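Local coordinates for appr-1-p processing domain protein (Thermus aquaticus Y51MC23, PDB 5M31), which is a bacterial macro domain protein of the Appr-1-p processing family, folded as a mixed beta sheet packed between helices, at residues 65-73 with 84-92. Numbering follows the deposited sequence.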
loop_
_atom_site.group_PDB
_atom_site.type_symbol
_atom_site.label_atom_id
_atom_site.label_comp_id
_atom_site.label_asym_id
_atom_site.label_seq_id
_atom_site.Cartn_x
_atom_site.Cartn_y
_atom_site.Cartn_z
ATOM N N VAL A 65 10.603 -6.228 6.805
ATOM C CA VAL A 65 9.265 -6.233 6.249
ATOM C C VAL A 65 8.436 -7.326 6.876
ATOM O O VAL A 65 8.810 -8.497 6.828
ATOM C CB VAL A 65 9.268 -6.418 4.745
ATOM C CG1 VAL A 65 7.848 -6.426 4.222
ATOM C CG2 VAL A 65 10.162 -5.338 4.090
ATOM N N GLN A 66 7.434 -6.915 7.632
ATOM C CA GLN A 66 6.618 -7.837 8.409
ATOM C C GLN A 66 5.197 -7.396 8.372
ATOM O O GLN A 66 4.884 -6.252 8.049
ATOM C CB GLN A 66 7.089 -7.862 9.863
ATOM C CG GLN A 66 8.560 -8.140 10.040
ATOM C CD GLN A 66 9.003 -7.867 11.447
ATOM O OE1 GLN A 66 9.103 -6.702 11.879
ATOM N NE2 GLN A 66 9.216 -8.919 12.195
ATOM N N ILE A 67 4.307 -8.317 8.715
ATOM C CA ILE A 67 2.918 -7.971 8.914
ATOM C C ILE A 67 2.798 -6.823 9.946
ATOM O O ILE A 67 3.485 -6.824 10.989
ATOM C CB ILE A 67 2.078 -9.228 9.312
ATOM C CG1 ILE A 67 2.199 -10.326 8.229
ATOM C CG2 ILE A 67 0.644 -8.841 9.564
ATOM C CD1 ILE A 67 1.830 -9.956 6.791
ATOM N N GLY A 68 2.022 -5.799 9.557
ATOM C CA GLY A 68 1.791 -4.605 10.372
ATOM C C GLY A 68 2.946 -3.660 10.359
ATOM O O GLY A 68 2.970 -2.722 11.168
ATOM N N ARG A 69 3.907 -3.852 9.437
ATOM C CA ARG A 69 5.111 -3.015 9.388
ATOM C C ARG A 69 5.393 -2.656 7.928
ATOM O O ARG A 69 6.113 -3.329 7.238
ATOM C CB ARG A 69 6.266 -3.653 10.121
ATOM C CG ARG A 69 7.497 -2.802 10.350
ATOM C CD ARG A 69 8.557 -3.549 11.037
ATOM N NE ARG A 69 9.757 -2.740 11.092
ATOM C CZ ARG A 69 10.949 -3.207 11.433
ATOM N NH1 ARG A 69 11.105 -4.478 11.760
ATOM N NH2 ARG A 69 11.973 -2.379 11.475
ATOM N N ILE A 70 4.795 -1.541 7.495
ATOM C CA ILE A 70 4.951 -1.042 6.141
ATOM C C ILE A 70 6.386 -0.645 5.909
ATOM O O ILE A 70 7.010 0.066 6.738
ATOM C CB ILE A 70 4.018 0.170 5.909
ATOM C CG1 ILE A 70 2.566 -0.351 5.961
ATOM C CG2 ILE A 70 4.337 0.883 4.589
ATOM C CD1 ILE A 70 1.505 0.691 5.982
ATOM N N PHE A 71 6.907 -1.003 4.763
ATOM C CA PHE A 71 8.212 -0.541 4.359
ATOM C C PHE A 71 8.060 0.618 3.379
ATOM O O PHE A 71 7.546 0.422 2.307
ATOM C CB PHE A 71 9.013 -1.656 3.715
ATOM C CG PHE A 71 10.310 -1.169 3.102
ATOM C CD1 PHE A 71 11.300 -0.671 3.902
ATOM C CD2 PHE A 71 10.494 -1.128 1.699
ATOM C CE1 PHE A 71 12.457 -0.119 3.361
ATOM C CE2 PHE A 71 11.678 -0.623 1.169
ATOM C CZ PHE A 71 12.642 -0.110 1.989
ATOM N N VAL A 72 8.495 1.826 3.790
ATOM C CA VAL A 72 8.369 3.013 2.973
ATOM C C VAL A 72 9.665 3.310 2.266
ATOM O O VAL A 72 10.762 3.242 2.887
ATOM C CB VAL A 72 7.961 4.246 3.815
ATOM C CG1 VAL A 72 7.891 5.482 2.927
ATOM C CG2 VAL A 72 6.614 4.028 4.448
ATOM N N TYR A 73 9.579 3.553 0.972
ATOM C CA TYR A 73 10.725 4.017 0.187
ATOM C C TYR A 73 10.494 5.475 -0.244
ATOM O O TYR A 73 9.404 5.807 -0.755
ATOM C CB TYR A 73 10.968 3.136 -1.045
ATOM C CG TYR A 73 12.160 3.549 -1.862
ATOM C CD1 TYR A 73 13.482 3.387 -1.358
ATOM C CD2 TYR A 73 12.013 4.224 -3.088
ATOM C CE1 TYR A 73 14.568 3.778 -2.101
ATOM C CE2 TYR A 73 13.118 4.608 -3.821
ATOM C CZ TYR A 73 14.377 4.440 -3.308
ATOM O OH TYR A 73 15.467 4.810 -4.045
ATOM N N ILE A 84 6.745 5.306 -1.864
ATOM C CA ILE A 84 6.112 3.995 -2.096
ATOM C C ILE A 84 5.946 3.292 -0.757
ATOM O O ILE A 84 6.922 3.169 -0.041
ATOM C CB ILE A 84 6.947 3.124 -3.018
ATOM C CG1 ILE A 84 7.306 3.844 -4.330
ATOM C CG2 ILE A 84 6.156 1.823 -3.333
ATOM C CD1 ILE A 84 6.137 4.227 -5.168
ATOM N N PHE A 85 4.687 3.022 -0.354
ATOM C CA PHE A 85 4.364 2.387 0.910
ATOM C C PHE A 85 4.117 0.903 0.595
ATOM O O PHE A 85 3.063 0.588 0.017
ATOM C CB PHE A 85 3.105 2.933 1.500
ATOM C CG PHE A 85 3.258 4.261 2.264
ATOM C CD1 PHE A 85 4.049 5.289 1.838
ATOM C CD2 PHE A 85 2.443 4.499 3.336
ATOM C CE1 PHE A 85 4.102 6.528 2.566
ATOM C CE2 PHE A 85 2.459 5.700 4.042
ATOM C CZ PHE A 85 3.323 6.705 3.665
ATOM N N ASN A 86 5.090 0.070 0.936
ATOM C CA ASN A 86 5.065 -1.355 0.590
ATOM C C ASN A 86 4.366 -2.040 1.762
ATOM O O ASN A 86 4.929 -2.169 2.830
ATOM C CB ASN A 86 6.453 -1.901 0.314
ATOM C CG ASN A 86 7.138 -1.247 -0.878
ATOM O OD1 ASN A 86 6.852 -1.563 -2.046
ATOM N ND2 ASN A 86 8.009 -0.221 -0.583
ATOM N N PHE A 87 3.100 -2.377 1.516
ATOM C CA PHE A 87 2.100 -2.846 2.559
ATOM C C PHE A 87 2.012 -4.363 2.468
ATOM O O PHE A 87 1.465 -4.880 1.517
ATOM C CB PHE A 87 0.752 -2.172 2.175
ATOM C CG PHE A 87 -0.381 -2.395 3.120
ATOM C CD1 PHE A 87 -0.926 -3.643 3.320
ATOM C CD2 PHE A 87 -1.043 -1.333 3.665
ATOM C CE1 PHE A 87 -2.043 -3.836 4.116
ATOM C CE2 PHE A 87 -2.192 -1.502 4.431
ATOM C CZ PHE A 87 -2.677 -2.755 4.670
ATOM N N PRO A 88 2.535 -5.072 3.462
ATOM C CA PRO A 88 2.446 -6.520 3.404
ATOM C C PRO A 88 1.003 -7.023 3.620
ATOM O O PRO A 88 0.363 -6.642 4.579
ATOM C CB PRO A 88 3.385 -6.969 4.563
ATOM C CG PRO A 88 4.197 -5.783 4.874
ATOM C CD PRO A 88 3.347 -4.622 4.598
ATOM N N THR A 89 0.502 -7.918 2.762
ATOM C CA THR A 89 -0.821 -8.462 2.973
ATOM C C THR A 89 -0.736 -9.940 3.206
ATOM O O THR A 89 -1.730 -10.570 3.411
ATOM C CB THR A 89 -1.742 -8.287 1.775
ATOM O OG1 THR A 89 -1.204 -8.978 0.650
ATOM C CG2 THR A 89 -1.892 -6.815 1.375
ATOM N N LYS A 90 0.464 -10.450 3.145
ATOM C CA LYS A 90 0.716 -11.911 3.246
ATOM C C LYS A 90 2.212 -12.159 3.475
ATOM O O LYS A 90 3.082 -11.265 3.222
ATOM C CB LYS A 90 0.265 -12.567 1.965
ATOM C CG LYS A 90 1.103 -12.156 0.752
ATOM C CD LYS A 90 0.609 -12.746 -0.553
ATOM C CE LYS A 90 -0.769 -12.225 -0.962
ATOM N NZ LYS A 90 -1.208 -13.000 -2.159
ATOM N N LYS A 91 2.541 -13.341 4.000
ATOM C CA LYS A 91 3.940 -13.657 4.230
ATOM C C LYS A 91 4.611 -14.073 2.929
ATOM O O LYS A 91 5.539 -13.461 2.477
ATOM C CB LYS A 91 4.076 -14.737 5.315
ATOM C CG LYS A 91 3.598 -14.250 6.646
ATOM C CD LYS A 91 3.838 -15.290 7.705
ATOM C CE LYS A 91 3.190 -14.888 9.013
ATOM N NZ LYS A 91 3.172 -16.157 9.782
ATOM N N HIS A 92 4.160 -15.180 2.345
ATOM C CA HIS A 92 4.759 -15.670 1.147
ATOM C C HIS A 92 3.874 -15.320 -0.024
ATOM O O HIS A 92 2.667 -15.247 0.079
ATOM C CB HIS A 92 4.962 -17.184 1.241
ATOM C CG HIS A 92 5.794 -17.766 0.135
ATOM N ND1 HIS A 92 5.265 -18.092 -1.092
ATOM C CD2 HIS A 92 7.081 -18.185 0.108
ATOM C CE1 HIS A 92 6.188 -18.670 -1.841
ATOM N NE2 HIS A 92 7.316 -18.692 -1.148
HETATM O O HOH W 1 0.317 -5.838 7.240
#
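Val-65 sets its CG1 methyl against CG of Pro-88 (3.8 Å), a compact ring whose CG also meets Gln-66 O (3.3 Å), the carbonyl that accepts from Arg-69 N in the type II turn. Ile-67 reaches past the same ring, its CD1 meeting Pro-88 CB and the backbone of Lys-90. At Gly-68 the positive phi (77°) suits a residue without a side chain, and its N donates to a water that in turn donates to Pro-88 O, bridging the turn to Pro-88. Ile-70 is branched enough to fill two places: with chi1 at -67°, CG1 lies beside the backbone N and CG2 anti to it, so CG2 meets Phe-85 CB while CD1 touches Phe-87 CD2 at 4.0 Å. Phe-71 O accepts from Asn-86 N (2.8 Å) and ND2 (3.0 Å), which arrive from opposite faces of the carbonyl plane. The amide lies alongside the Phe-71 ring, planes 22° apart; ND2 also hydrogen-bonds to Asn-52 OD1, and OD1 accepts from Asn-29 ND2, satisfying this buried group. Beta-branched Val-72 suits an extended strand and lays CG2 over one face of the Phe-85 ring, a CH-pi contact, on the side of helix 99-116. Tyr-73 N bonds to Ile-84 O (2.9 Å) and Ile-84 N returns the bond, while the tyrosine side chain packs on Ala-55 of helix 50-61. The bridges Phe-71/Asn-86, Val-72/Phe-85 and Tyr-73/Ile-84 make the antiparallel hairpin at the edge of the macro domain's mixed sheet.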